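Local structure of putative NADPH-dependent oxidoreductase (Desulfitobacterium hafniense DCB-2, 3DB2) at residues His92-Lys97 and Arg304-Glu309; Ser125-Gly130 and Thr320-Glu325; Asn4-Ala9 and Glu309-Ile314. The protein is a putative NADPH-dependent oxidoreductase, probably binding its dinucleotide cofactor on a Rossmann-fold domain for a redox reaction. All coordinates share one frame; numbering follows the deposited sequence.

Contact 1 of 3, residues His92-Lys97 and Arg304-Glu309; sequences HIYVEK and RVEVEE
Y94 and E306 carry this contact. The tyrosine of strand 92-96 donates a hydrogen bond to the carboxylate of E306 on helix 302-316, with Y94 OH 2.6 Å from E306 OE2. Strand and helix run nearly antiparallel here, their segment axes at 156° and 9.7 Å apart, a gap that takes a long side chain from each. Y94 holds CG trans to its backbone N (chi1 177°), which aims the ring at the helix. E306 takes the less common first torsion, CG between N and the carbonyl carbon, and then extends, meeting the side chain of Y94 at about a right angle near the hydroxyl end of the ring.

This is the tight part. Y94 CE2 lies 3.6 Å from E306 CG, E306 OE1 sits at the ring edge in its plane, and the hydroxyl meets OE2 from above the carboxylate. V307 rests more loosely over one ring face, its CG2 4.4 Å from Y94 CE2, while M20 of helix 15-24 packs against Y94, E306 and V307. Farther along, a water fills the gap between acids: it is 2.6 Å from E306 OE2 and 2.5 Å from E96 OE2, which W16 also holds. The more open flank of the helix carries a salt bridge, R304 NE to E308 OE2.

A leucine in place of E306 would probably leave the Y94 hydroxyl without its acceptor and the water without one of its anchors. E96 and K97 begin the Glu-Lys-Pro motif of this oxidoreductase family, placed near the nicotinamide in relatives. With E96 OE2 and E306 OE2 just 4.2 Å apart, the chemistry implies two buried carboxylates brought close, an arrangement that probably depends on the donors around them: tyrosine, tryptophan and water.

Contact 2 of 3, residues Ser125-Gly130 and Thr320-Glu325; sequences SSRRLG and TEIGAE
R127 and E321 form the strongest link, a salt bridge in which R127 NH1 donates to E321 OE2 at 2.8 Å with an N-H...O angle of 157°. The oxygen lies in the guanidinium plane but is itself approached 36° out of the carboxylate plane, and the two planes are steeply inclined to each other. A bend at chi3 (81°) turns the end of R127 into this position, and its NE binds D188 of helix 183-194.

R128 adds charge without direction, in a long, purely electrostatic salt bridge: its NH1 is 3.7 Å from E321 OE1, which lies over the guanidinium face, where no N-H points. Its closer partner is E309 of helix 302-316, and E321 OE1 is also bridged by R133. A water joins R127 NH2, 3.2 Å away, to the backbone O of E321.

Outward from the charges comes packing. I322 lies over one face of the R127 guanidinium, its CG1 3.8 Å above the plane and over its centre, a greasy cover suited to the weakly hydrated face of arginine. E321 CB touches R128 NH2 at 3.7 Å.

The loop after the last Rossmann strand is thus fastened to the turn before helix 324-343. Two arginines sharing one glutamate, with further acids behind them, imply a largely charge-balanced network in a mostly buried place, with E321 at its more accessible rim.

Contact 3 of 3, residues Asn4-Ala9 and Glu309-Ile314; sequences NPVGVA and EVADVI
V6 stands near the start of the first strand of the Rossmann fold, strand 6-11, and meets A311 and I314 of helix 302-316, which packs on one face of the parallel sheet. This strand runs between strands 30-36 and 69-72 and leads to a GxGxxA sequence, consistent with the usual dinucleotide-binding turn. The contact itself is plain helix-on-sheet packing, carried by these three apolar side chains.

V6 contributes most of the buried surface. A beta-branched residue suits an extended strand, and both its methyls are used: one goes to A311, the other to I314. Its first torsion places CG1 trans to the backbone N (chi1 164°) and CG2 trans to the carbonyl carbon, and the fork opens toward the helix. From the sheet, M69 of strand 69-72 also packs against V6.

A311 is the point of closest approach. Its CB lies 3.6 Å from V6 CG2 and 3.9 Å from V6 CB, and the CA atoms of V6 and A311 are 5.9 Å apart. Such proximity suits alanine, whose single methyl lets the helix come this close. L30 of strand 30-36 and Y3 also touch this methyl.

I314, one helical turn later, brings a longer reach, and its side chain crosses that of V6 at a slant. Around this apolar patch polar ties hold the adjoining backbone: R315 grips the backbone O atoms of N4 and P5, and D312 pairs with K29 and Y3. Within the helix, I314 N bonds to V310 O at 2.8 Å, fixing the turn that carries the isoleucine. With its CG1 trans to the carbonyl carbon and the chain extended beyond (chi2 156°), I314 sets CD1 4.1 Å from V6 CG1.

In the fold
Contacts 1 and 3 both pack helix 302-316 on the parallel Rossmann sheet, against strands 92-96 and 6-11 respectively, and share E309. Contact 2 joins loop to turn instead, but E309 ties it in as well, its OE2 making a salt bridge to R128 NH2 at 2.8 Å and probably a hydrogen bond to E321 N. All three are buried, yet contacts 1 and 2 lie deep, about 11 and 8 Å from the chain's centre to theirs, while contact 3 is about 20 Å out. The chemistry differs with place: the two central contacts are polar, one acidic and water-bridged, the other an arginine-glutamate network, whereas the outlying one is purely apolar.

Contact 1 of 3, residues His92-Lys97 and Arg304-Glu309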
ATOM      1  N   HIS C  92     -29.574 -13.210  23.472  1.00 19.68           N
ATOM      2  CA  HIS C  92     -28.706 -12.172  22.909  1.00 13.53           C
ATOM      3  C   HIS C  92     -27.494 -12.833  22.271  1.00 16.05           C
ATOM      4  O   HIS C  92     -27.043 -13.916  22.657  1.00 17.35           O
ATOM      5  CB  HIS C  92     -28.369 -11.165  23.999  1.00 19.88           C
ATOM      6  CG  HIS C  92     -29.612 -10.611  24.643  1.00 25.02           C
ATOM      7  ND1 HIS C  92     -29.869 -10.649  25.997  1.00 30.23           N
ATOM      8  CD2 HIS C  92     -30.719 -10.050  24.138  1.00 25.58           C
ATOM      9  CE1 HIS C  92     -31.044 -10.100  26.265  1.00 25.33           C
ATOM     10  NE2 HIS C  92     -31.606  -9.701  25.127  1.00 27.48           N
ATOM     11  N   ILE C  93     -26.914 -12.201  21.229  1.00 13.87           N
ATOM     12  CA  ILE C  93     -25.999 -12.874  20.347  1.00 13.95           C
ATOM     13  C   ILE C  93     -24.633 -12.194  20.311  1.00 21.31           C
ATOM     14  O   ILE C  93     -24.549 -11.008  19.996  1.00 17.44           O
ATOM     15  CB  ILE C  93     -26.536 -12.895  18.903  1.00 19.13           C
ATOM     16  CG1 ILE C  93     -27.919 -13.531  18.696  1.00 20.03           C
ATOM     17  CG2 ILE C  93     -25.504 -13.535  17.992  1.00 16.47           C
ATOM     18  CD1 ILE C  93     -27.951 -15.024  18.966  1.00 17.52           C
ATOM     19  N   TYR C  94     -23.597 -12.952  20.610  1.00 16.59           N
ATOM     20  CA  TYR C  94     -22.222 -12.658  20.205  1.00 19.58           C
ATOM     21  C   TYR C  94     -21.895 -13.704  19.123  1.00 21.12           C
ATOM     22  O   TYR C  94     -22.018 -14.915  19.317  1.00 19.26           O
ATOM     23  CB  TYR C  94     -21.244 -12.588  21.387  1.00 17.05           C
ATOM     24  CG  TYR C  94     -19.830 -12.344  20.892  1.00 17.89           C
ATOM     25  CD1 TYR C  94     -18.984 -13.391  20.534  1.00 19.30           C
ATOM     26  CD2 TYR C  94     -19.342 -11.056  20.769  1.00 20.45           C
ATOM     27  CE1 TYR C  94     -17.711 -13.212  20.075  1.00 21.92           C
ATOM     28  CE2 TYR C  94     -18.049 -10.841  20.305  1.00 26.06           C
ATOM     29  CZ  TYR C  94     -17.254 -11.913  19.975  1.00 20.46           C
ATOM     30  OH  TYR C  94     -15.972 -11.749  19.508  1.00 28.90           O
ATOM     31  N   VAL C  95     -21.422 -13.227  17.974  1.00 16.14           N
ATOM     32  CA  VAL C  95     -20.902 -14.098  16.938  1.00 13.96           C
ATOM     33  C   VAL C  95     -19.527 -13.573  16.481  1.00 19.43           C
ATOM     34  O   VAL C  95     -19.258 -12.372  16.400  1.00 16.05           O
ATOM     35  CB  VAL C  95     -21.863 -14.311  15.765  1.00 14.62           C
ATOM     36  CG1 VAL C  95     -22.082 -13.076  14.928  1.00 15.55           C
ATOM     37  CG2 VAL C  95     -21.380 -15.450  14.859  1.00 17.34           C
ATOM     38  N   GLU C  96     -18.619 -14.516  16.222  1.00 17.53           N
ATOM     39  CA  GLU C  96     -17.291 -14.150  15.772  1.00 16.89           C
ATOM     40  C   GLU C  96     -17.402 -13.596  14.354  1.00 19.28           C
ATOM     41  O   GLU C  96     -18.338 -13.842  13.599  1.00 20.82           O
ATOM     42  CB  GLU C  96     -16.312 -15.308  15.679  1.00 25.22           C
ATOM     43  CG  GLU C  96     -15.294 -15.292  16.802  1.00 31.33           C
ATOM     44  CD  GLU C  96     -14.519 -13.987  16.838  1.00 37.57           C
ATOM     45  OE1 GLU C  96     -14.449 -13.222  15.852  1.00 36.14           O
ATOM     46  OE2 GLU C  96     -13.971 -13.733  17.931  1.00 39.68           O
ATOM     47  N   LYS C  97     -16.380 -12.831  13.982  1.00 23.69           N
ATOM     48  CA  LYS C  97     -16.319 -12.242  12.680  1.00 15.70           C
ATOM     49  C   LYS C  97     -16.111 -13.231  11.494  1.00 20.41           C
ATOM     50  O   LYS C  97     -15.447 -14.251  11.898  1.00 20.91           O
ATOM     51  CB  LYS C  97     -15.252 -11.172  12.467  1.00 18.95           C
ATOM     52  CG  LYS C  97     -13.962 -11.370  13.200  1.00 21.03           C
ATOM     53  CD  LYS C  97     -13.205 -12.643  12.896  1.00 31.45           C
ATOM     54  CE  LYS C  97     -12.603 -12.599  11.496  1.00 39.55           C
ATOM     55  NZ  LYS C  97     -11.291 -13.331  11.546  1.00 48.06           N
ATOM     56  N   ARG C 304     -11.847  -9.389  25.631  1.00 18.13           N
ATOM     57  CA  ARG C 304     -12.684  -9.264  26.816  1.00 16.85           C
ATOM     58  C   ARG C 304     -13.697  -8.140  26.709  1.00 19.82           C
ATOM     59  O   ARG C 304     -14.882  -8.317  26.987  1.00 15.71           O
ATOM     60  CB  ARG C 304     -11.802  -9.007  28.043  1.00 18.44           C
ATOM     61  CG  ARG C 304     -12.578  -8.703  29.308  1.00 22.14           C
ATOM     62  CD  ARG C 304     -11.640  -8.694  30.513  1.00 27.18           C
ATOM     63  NE  ARG C 304     -12.328  -8.240  31.719  1.00 29.83           N
ATOM     64  CZ  ARG C 304     -11.762  -8.070  32.904  1.00 30.25           C
ATOM     65  NH1 ARG C 304     -10.481  -8.293  33.116  1.00 23.46           N
ATOM     66  NH2 ARG C 304     -12.494  -7.650  33.927  1.00 28.32           N
ATOM     67  N   VAL C 305     -13.238  -6.956  26.285  1.00 19.92           N
ATOM     68  CA  VAL C 305     -14.146  -5.808  26.254  1.00 18.28           C
ATOM     69  C   VAL C 305     -15.251  -6.003  25.225  1.00 19.16           C
ATOM     70  O   VAL C 305     -16.344  -5.461  25.442  1.00 18.90           O
ATOM     71  CB  VAL C 305     -13.457  -4.461  25.999  1.00 22.21           C
ATOM     72  CG1 VAL C 305     -12.483  -4.163  27.122  1.00 21.86           C
ATOM     73  CG2 VAL C 305     -12.778  -4.440  24.627  1.00 20.22           C
ATOM     74  N   GLU C 306     -15.026  -6.739  24.152  1.00 19.39           N
ATOM     75  CA  GLU C 306     -16.101  -6.863  23.155  1.00 21.27           C
ATOM     76  C   GLU C 306     -17.265  -7.716  23.653  1.00 21.46           C
ATOM     77  O   GLU C 306     -18.422  -7.390  23.376  1.00 21.92           O
ATOM     78  CB  GLU C 306     -15.545  -7.358  21.834  1.00 24.87           C
ATOM     79  CG  GLU C 306     -15.338  -8.830  21.593  1.00 29.06           C
ATOM     80  CD  GLU C 306     -14.819  -9.167  20.196  1.00 18.75           C
ATOM     81  OE1 GLU C 306     -15.176  -8.500  19.205  1.00 22.73           O
ATOM     82  OE2 GLU C 306     -14.039 -10.129  20.071  1.00 30.69           O
ATOM     83  N   VAL C 307     -16.969  -8.777  24.405  1.00 20.13           N
ATOM     84  CA  VAL C 307     -18.022  -9.581  25.040  1.00 20.14           C
ATOM     85  C   VAL C 307     -18.718  -8.802  26.149  1.00 19.92           C
ATOM     86  O   VAL C 307     -19.951  -8.806  26.290  1.00 20.90           O
ATOM     87  CB  VAL C 307     -17.440 -10.922  25.540  1.00 21.63           C
ATOM     88  CG1 VAL C 307     -18.537 -11.822  26.104  1.00 24.93           C
ATOM     89  CG2 VAL C 307     -16.683 -11.625  24.403  1.00 17.26           C
ATOM     90  N   GLU C 308     -17.953  -8.072  26.960  1.00 18.69           N
ATOM     91  CA  GLU C 308     -18.468  -7.236  28.025  1.00 19.51           C
ATOM     92  C   GLU C 308     -19.438  -6.147  27.547  1.00 19.09           C
ATOM     93  O   GLU C 308     -20.363  -5.762  28.269  1.00 19.59           O
ATOM     94  CB  GLU C 308     -17.347  -6.536  28.811  1.00 21.54           C
ATOM     95  CG  GLU C 308     -16.657  -7.490  29.795  1.00 20.52           C
ATOM     96  CD  GLU C 308     -15.501  -6.814  30.503  1.00 26.49           C
ATOM     97  OE1 GLU C 308     -15.001  -5.757  30.037  1.00 25.54           O
ATOM     98  OE2 GLU C 308     -15.066  -7.333  31.547  1.00 23.40           O
ATOM     99  N   GLU C 309     -19.217  -5.653  26.329  1.00 18.28           N
ATOM    100  CA  GLU C 309     -20.075  -4.629  25.760  1.00 20.74           C
ATOM    101  C   GLU C 309     -21.476  -5.203  25.561  1.00 19.07           C
ATOM    102  O   GLU C 309     -22.517  -4.554  25.700  1.00 18.50           O
ATOM    103  CB  GLU C 309     -19.529  -4.172  24.411  1.00 19.70           C
ATOM    104  CG  GLU C 309     -20.520  -3.481  23.490  1.00 20.92           C
ATOM    105  CD  GLU C 309     -19.842  -2.662  22.407  1.00 24.57           C
ATOM    106  OE1 GLU C 309     -19.120  -1.688  22.731  1.00 27.80           O
ATOM    107  OE2 GLU C 309     -20.016  -3.011  21.229  1.00 22.64           O
TER
HETATM  108  O   HOH W   1     -13.379 -11.353  17.842  1.00 29.65           O

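Contact 2 of 3, residues Ser125-Gly130 and Thr320-Glu325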
ATOM      1  N   SER C 125     -12.575  -7.349  16.703  1.00 16.21           N
ATOM      2  CA  SER C 125     -12.097  -6.728  17.942  1.00 16.29           C
ATOM      3  C   SER C 125     -10.909  -5.818  17.739  1.00 13.69           C
ATOM      4  O   SER C 125     -10.546  -5.136  18.682  1.00 16.17           O
ATOM      5  CB  SER C 125     -11.722  -7.817  18.973  1.00 14.73           C
ATOM      6  OG  SER C 125     -10.537  -8.495  18.564  1.00 19.22           O
ATOM      7  N   SER C 126     -10.300  -5.821  16.557  1.00 16.00           N
ATOM      8  CA  SER C 126      -9.153  -4.961  16.275  1.00 16.83           C
ATOM      9  C   SER C 126      -9.417  -3.483  16.525  1.00 13.07           C
ATOM     10  O   SER C 126      -8.538  -2.737  16.971  1.00 15.52           O
ATOM     11  CB  SER C 126      -8.673  -5.165  14.798  1.00 15.92           C
ATOM     12  OG  SER C 126      -7.389  -4.595  14.637  1.00 31.80           O
ATOM     13  N   ARG C 127     -10.632  -3.013  16.201  1.00 16.90           N
ATOM     14  CA  ARG C 127     -10.996  -1.623  16.362  1.00 17.11           C
ATOM     15  C   ARG C 127     -10.981  -1.240  17.848  1.00 19.34           C
ATOM     16  O   ARG C 127     -10.893  -0.054  18.136  1.00 18.98           O
ATOM     17  CB  ARG C 127     -12.366  -1.261  15.787  1.00 15.09           C
ATOM     18  CG  ARG C 127     -13.575  -1.937  16.374  1.00 17.07           C
ATOM     19  CD  ARG C 127     -14.837  -1.167  16.086  1.00 18.78           C
ATOM     20  NE  ARG C 127     -15.361  -1.422  14.738  1.00 14.59           N
ATOM     21  CZ  ARG C 127     -16.389  -0.705  14.270  1.00 19.72           C
ATOM     22  NH1 ARG C 127     -16.938   0.244  15.007  1.00 19.29           N
ATOM     23  NH2 ARG C 127     -16.908  -0.890  13.061  1.00 18.44           N
ATOM     24  N   ARG C 128     -11.037  -2.235  18.718  1.00 17.34           N
ATOM     25  CA  ARG C 128     -11.047  -2.005  20.153  1.00 19.89           C
ATOM     26  C   ARG C 128      -9.656  -1.802  20.743  1.00 18.75           C
ATOM     27  O   ARG C 128      -9.526  -1.300  21.874  1.00 20.99           O
ATOM     28  CB  ARG C 128     -11.711  -3.177  20.877  1.00 23.96           C
ATOM     29  CG  ARG C 128     -12.988  -3.693  20.260  1.00 22.18           C
ATOM     30  CD  ARG C 128     -14.023  -4.028  21.297  1.00 27.41           C
ATOM     31  NE  ARG C 128     -15.332  -4.066  20.662  1.00 25.57           N
ATOM     32  CZ  ARG C 128     -16.440  -3.405  20.887  1.00 19.56           C
ATOM     33  NH1 ARG C 128     -16.519  -2.510  21.838  1.00 16.16           N
ATOM     34  NH2 ARG C 128     -17.506  -3.651  20.135  1.00 26.76           N
ATOM     35  N   LEU C 129      -8.616  -2.198  20.011  1.00 18.17           N
ATOM     36  CA  LEU C 129      -7.261  -2.038  20.507  1.00 16.67           C
ATOM     37  C   LEU C 129      -7.009  -0.582  20.891  1.00 21.76           C
ATOM     38  O   LEU C 129      -7.591   0.286  20.254  1.00 18.54           O
ATOM     39  CB  LEU C 129      -6.255  -2.489  19.461  1.00 17.93           C
ATOM     40  CG  LEU C 129      -6.143  -4.008  19.238  1.00 19.50           C
ATOM     41  CD1 LEU C 129      -5.304  -4.322  18.022  1.00 21.03           C
ATOM     42  CD2 LEU C 129      -5.529  -4.671  20.473  1.00 22.35           C
ATOM     43  N   GLY C 130      -6.173  -0.348  21.905  1.00 18.59           N
ATOM     44  CA  GLY C 130      -5.917   1.030  22.333  1.00 22.28           C
ATOM     45  C   GLY C 130      -5.315   1.805  21.161  1.00 17.87           C
ATOM     46  O   GLY C 130      -5.561   2.984  21.001  1.00 19.15           O
ATOM     47  N   THR C 320     -24.834  -2.332  20.591  1.00 23.04           N
ATOM     48  CA  THR C 320     -23.393  -2.631  20.525  1.00 17.69           C
ATOM     49  C   THR C 320     -22.740  -1.859  19.391  1.00 18.53           C
ATOM     50  O   THR C 320     -23.452  -1.200  18.613  1.00 23.62           O
ATOM     51  CB  THR C 320     -23.139  -4.121  20.285  1.00 20.81           C
ATOM     52  OG1 THR C 320     -23.530  -4.396  18.931  1.00 19.42           O
ATOM     53  CG2 THR C 320     -23.935  -4.940  21.277  1.00 20.54           C
ATOM     54  N   GLU C 321     -21.406  -1.917  19.272  1.00 23.96           N
ATOM     55  CA  GLU C 321     -20.768  -1.045  18.283  1.00 27.34           C
ATOM     56  C   GLU C 321     -20.876  -1.573  16.864  1.00 24.06           C
ATOM     57  O   GLU C 321     -20.746  -0.769  15.941  1.00 21.46           O
ATOM     58  CB  GLU C 321     -19.289  -0.820  18.621  1.00 27.48           C
ATOM     59  CG  GLU C 321     -18.712   0.406  17.919  1.00 27.19           C
ATOM     60  CD  GLU C 321     -17.296   0.702  18.371  1.00 22.87           C
ATOM     61  OE1 GLU C 321     -16.925   0.381  19.517  1.00 32.51           O
ATOM     62  OE2 GLU C 321     -16.518   1.241  17.572  1.00 23.22           O
ATOM     63  N   ILE C 322     -21.059  -2.889  16.686  1.00 24.99           N
ATOM     64  CA  ILE C 322     -21.016  -3.485  15.377  1.00 20.67           C
ATOM     65  C   ILE C 322     -22.189  -4.444  15.180  1.00 21.46           C
ATOM     66  O   ILE C 322     -22.062  -5.641  15.471  1.00 19.95           O
ATOM     67  CB  ILE C 322     -19.740  -4.296  15.074  1.00 17.91           C
ATOM     68  CG1 ILE C 322     -18.437  -3.681  15.552  1.00 22.52           C
ATOM     69  CG2 ILE C 322     -19.697  -4.541  13.575  1.00 26.09           C
ATOM     70  CD1 ILE C 322     -17.194  -4.474  15.193  1.00 25.71           C
ATOM     71  N   GLY C 323     -23.273  -3.877  14.689  1.00 20.97           N
ATOM     72  CA  GLY C 323     -24.497  -4.605  14.400  1.00 18.75           C
ATOM     73  C   GLY C 323     -24.422  -5.386  13.103  1.00 22.03           C
ATOM     74  O   GLY C 323     -23.399  -5.433  12.411  1.00 18.39           O
ATOM     75  N   ALA C 324     -25.556  -6.015  12.776  1.00 20.09           N
ATOM     76  CA  ALA C 324     -25.726  -6.868  11.607  1.00 21.61           C
ATOM     77  C   ALA C 324     -25.506  -6.075  10.322  1.00 20.77           C
ATOM     78  O   ALA C 324     -24.889  -6.602   9.405  1.00 20.49           O
ATOM     79  CB  ALA C 324     -27.112  -7.510  11.574  1.00 24.94           C
ATOM     80  N   GLU C 325     -25.978  -4.837  10.294  1.00 22.92           N
ATOM     81  CA  GLU C 325     -25.839  -4.014   9.092  1.00 24.09           C
ATOM     82  C   GLU C 325     -24.374  -3.678   8.813  1.00 21.12           C
ATOM     83  O   GLU C 325     -23.867  -3.853   7.703  1.00 23.04           O
ATOM     84  CB  GLU C 325     -26.620  -2.729   9.282  1.00 27.65           C
ATOM     85  CG  GLU C 325     -27.252  -2.102   8.068  1.00 37.08           C
ATOM     86  CD  GLU C 325     -28.113  -0.930   8.553  1.00 41.12           C
ATOM     87  OE1 GLU C 325     -27.537   0.113   8.934  1.00 50.87           O
ATOM     88  OE2 GLU C 325     -29.352  -1.110   8.551  1.00 58.42           O
TER
HETATM   89  O   HOH W   2     -19.946  -0.011  13.303  1.00 43.27           O

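Contact 3 of 3, residues Asn4-Ala9 and Glu309-Ile314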
ATOM      1  N   ASN C   4     -25.661  -7.698  38.261  1.00 44.43           N
ATOM      2  CA  ASN C   4     -25.689  -9.159  38.181  1.00 45.59           C
ATOM      3  C   ASN C   4     -24.883  -9.576  36.962  1.00 40.74           C
ATOM      4  O   ASN C   4     -25.151  -9.008  35.904  1.00 29.91           O
ATOM      5  CB  ASN C   4     -27.143  -9.607  38.083  1.00 49.80           C
ATOM      6  CG  ASN C   4     -27.421 -11.043  38.452  1.00 53.65           C
ATOM      7  OD1 ASN C   4     -27.212 -11.956  37.647  1.00 54.59           O
ATOM      8  ND2 ASN C   4     -27.901 -11.236  39.681  1.00 56.58           N
ATOM      9  N   PRO C   5     -23.922 -10.472  37.069  1.00 39.26           N
ATOM     10  CA  PRO C   5     -23.217 -10.950  35.878  1.00 35.74           C
ATOM     11  C   PRO C   5     -24.151 -11.594  34.860  1.00 30.96           C
ATOM     12  O   PRO C   5     -25.114 -12.259  35.237  1.00 24.22           O
ATOM     13  CB  PRO C   5     -22.267 -12.024  36.408  1.00 33.13           C
ATOM     14  CG  PRO C   5     -22.042 -11.573  37.824  1.00 40.14           C
ATOM     15  CD  PRO C   5     -23.376 -11.070  38.299  1.00 38.43           C
ATOM     16  N   VAL C   6     -23.859 -11.373  33.583  1.00 28.05           N
ATOM     17  CA  VAL C   6     -24.723 -11.869  32.510  1.00 22.25           C
ATOM     18  C   VAL C   6     -24.332 -13.321  32.287  1.00 20.82           C
ATOM     19  O   VAL C   6     -23.130 -13.579  32.193  1.00 22.68           O
ATOM     20  CB  VAL C   6     -24.601 -11.081  31.193  1.00 25.65           C
ATOM     21  CG1 VAL C   6     -25.196 -11.857  30.019  1.00 22.33           C
ATOM     22  CG2 VAL C   6     -25.281  -9.724  31.264  1.00 23.12           C
ATOM     23  N   GLY C   7     -25.312 -14.206  32.194  1.00 23.04           N
ATOM     24  CA  GLY C   7     -25.081 -15.615  31.950  1.00 24.45           C
ATOM     25  C   GLY C   7     -24.843 -15.939  30.488  1.00 21.81           C
ATOM     26  O   GLY C   7     -25.662 -15.629  29.623  1.00 21.74           O
ATOM     27  N   VAL C   8     -23.723 -16.597  30.195  1.00 21.11           N
ATOM     28  CA  VAL C   8     -23.360 -16.837  28.798  1.00 19.87           C
ATOM     29  C   VAL C   8     -23.156 -18.312  28.535  1.00 18.50           C
ATOM     30  O   VAL C   8     -22.832 -19.073  29.462  1.00 23.95           O
ATOM     31  CB  VAL C   8     -22.112 -16.015  28.405  1.00 23.65           C
ATOM     32  CG1 VAL C   8     -22.398 -14.536  28.682  1.00 23.32           C
ATOM     33  CG2 VAL C   8     -20.857 -16.440  29.132  1.00 21.50           C
ATOM     34  N   ALA C   9     -23.376 -18.718  27.300  1.00 16.94           N
ATOM     35  CA  ALA C   9     -23.128 -20.087  26.842  1.00 16.57           C
ATOM     36  C   ALA C   9     -22.205 -20.031  25.621  1.00 18.60           C
ATOM     37  O   ALA C   9     -22.449 -19.182  24.765  1.00 20.33           O
ATOM     38  CB  ALA C   9     -24.348 -20.874  26.427  1.00 18.61           C
ATOM     39  N   GLU C 309     -19.217  -5.653  26.329  1.00 18.28           N
ATOM     40  CA  GLU C 309     -20.075  -4.629  25.760  1.00 20.74           C
ATOM     41  C   GLU C 309     -21.476  -5.203  25.561  1.00 19.07           C
ATOM     42  O   GLU C 309     -22.517  -4.554  25.700  1.00 18.50           O
ATOM     43  CB  GLU C 309     -19.529  -4.172  24.411  1.00 19.70           C
ATOM     44  CG  GLU C 309     -20.520  -3.481  23.490  1.00 20.92           C
ATOM     45  CD  GLU C 309     -19.842  -2.662  22.407  1.00 24.57           C
ATOM     46  OE1 GLU C 309     -19.120  -1.688  22.731  1.00 27.80           O
ATOM     47  OE2 GLU C 309     -20.016  -3.011  21.229  1.00 22.64           O
ATOM     48  N   VAL C 310     -21.538  -6.483  25.176  1.00 17.71           N
ATOM     49  CA  VAL C 310     -22.883  -7.047  24.948  1.00 18.03           C
ATOM     50  C   VAL C 310     -23.629  -7.108  26.291  1.00 21.14           C
ATOM     51  O   VAL C 310     -24.801  -6.755  26.375  1.00 21.52           O
ATOM     52  CB  VAL C 310     -22.857  -8.411  24.265  1.00 21.90           C
ATOM     53  CG1 VAL C 310     -24.277  -8.900  23.960  1.00 24.61           C
ATOM     54  CG2 VAL C 310     -22.068  -8.353  22.963  1.00 21.46           C
ATOM     55  N   ALA C 311     -22.930  -7.558  27.323  1.00 16.94           N
ATOM     56  CA  ALA C 311     -23.440  -7.636  28.673  1.00 20.97           C
ATOM     57  C   ALA C 311     -23.867  -6.253  29.167  1.00 21.09           C
ATOM     58  O   ALA C 311     -24.933  -6.153  29.767  1.00 24.20           O
ATOM     59  CB  ALA C 311     -22.417  -8.169  29.662  1.00 19.05           C
ATOM     60  N   ASP C 312     -23.032  -5.254  28.879  1.00 23.52           N
ATOM     61  CA  ASP C 312     -23.390  -3.880  29.263  1.00 24.61           C
ATOM     62  C   ASP C 312     -24.686  -3.459  28.592  1.00 24.45           C
ATOM     63  O   ASP C 312     -25.565  -2.871  29.240  1.00 23.86           O
ATOM     64  CB  ASP C 312     -22.276  -2.904  28.907  1.00 27.48           C
ATOM     65  CG  ASP C 312     -21.155  -2.919  29.927  1.00 29.59           C
ATOM     66  OD1 ASP C 312     -21.206  -3.718  30.871  1.00 30.74           O
ATOM     67  OD2 ASP C 312     -20.198  -2.130  29.791  1.00 34.05           O
ATOM     68  N   VAL C 313     -24.842  -3.722  27.284  1.00 21.93           N
ATOM     69  CA  VAL C 313     -26.108  -3.367  26.654  1.00 17.05           C
ATOM     70  C   VAL C 313     -27.277  -4.267  27.032  1.00 21.41           C
ATOM     71  O   VAL C 313     -28.442  -3.865  26.944  1.00 25.06           O
ATOM     72  CB  VAL C 313     -25.959  -3.305  25.114  1.00 26.39           C
ATOM     73  CG1 VAL C 313     -24.884  -2.263  24.818  1.00 24.33           C
ATOM     74  CG2 VAL C 313     -25.664  -4.666  24.540  1.00 23.93           C
ATOM     75  N   ILE C 314     -27.040  -5.497  27.471  1.00 22.90           N
ATOM     76  CA  ILE C 314     -28.186  -6.287  27.960  1.00 24.96           C
ATOM     77  C   ILE C 314     -28.662  -5.714  29.289  1.00 25.32           C
ATOM     78  O   ILE C 314     -29.867  -5.585  29.486  1.00 27.89           O
ATOM     79  CB  ILE C 314     -27.861  -7.775  28.107  1.00 21.99           C
ATOM     80  CG1 ILE C 314     -27.817  -8.553  26.777  1.00 23.15           C
ATOM     81  CG2 ILE C 314     -28.809  -8.546  29.021  1.00 28.53           C
ATOM     82  CD1 ILE C 314     -26.949  -9.807  26.916  1.00 22.90           C
TER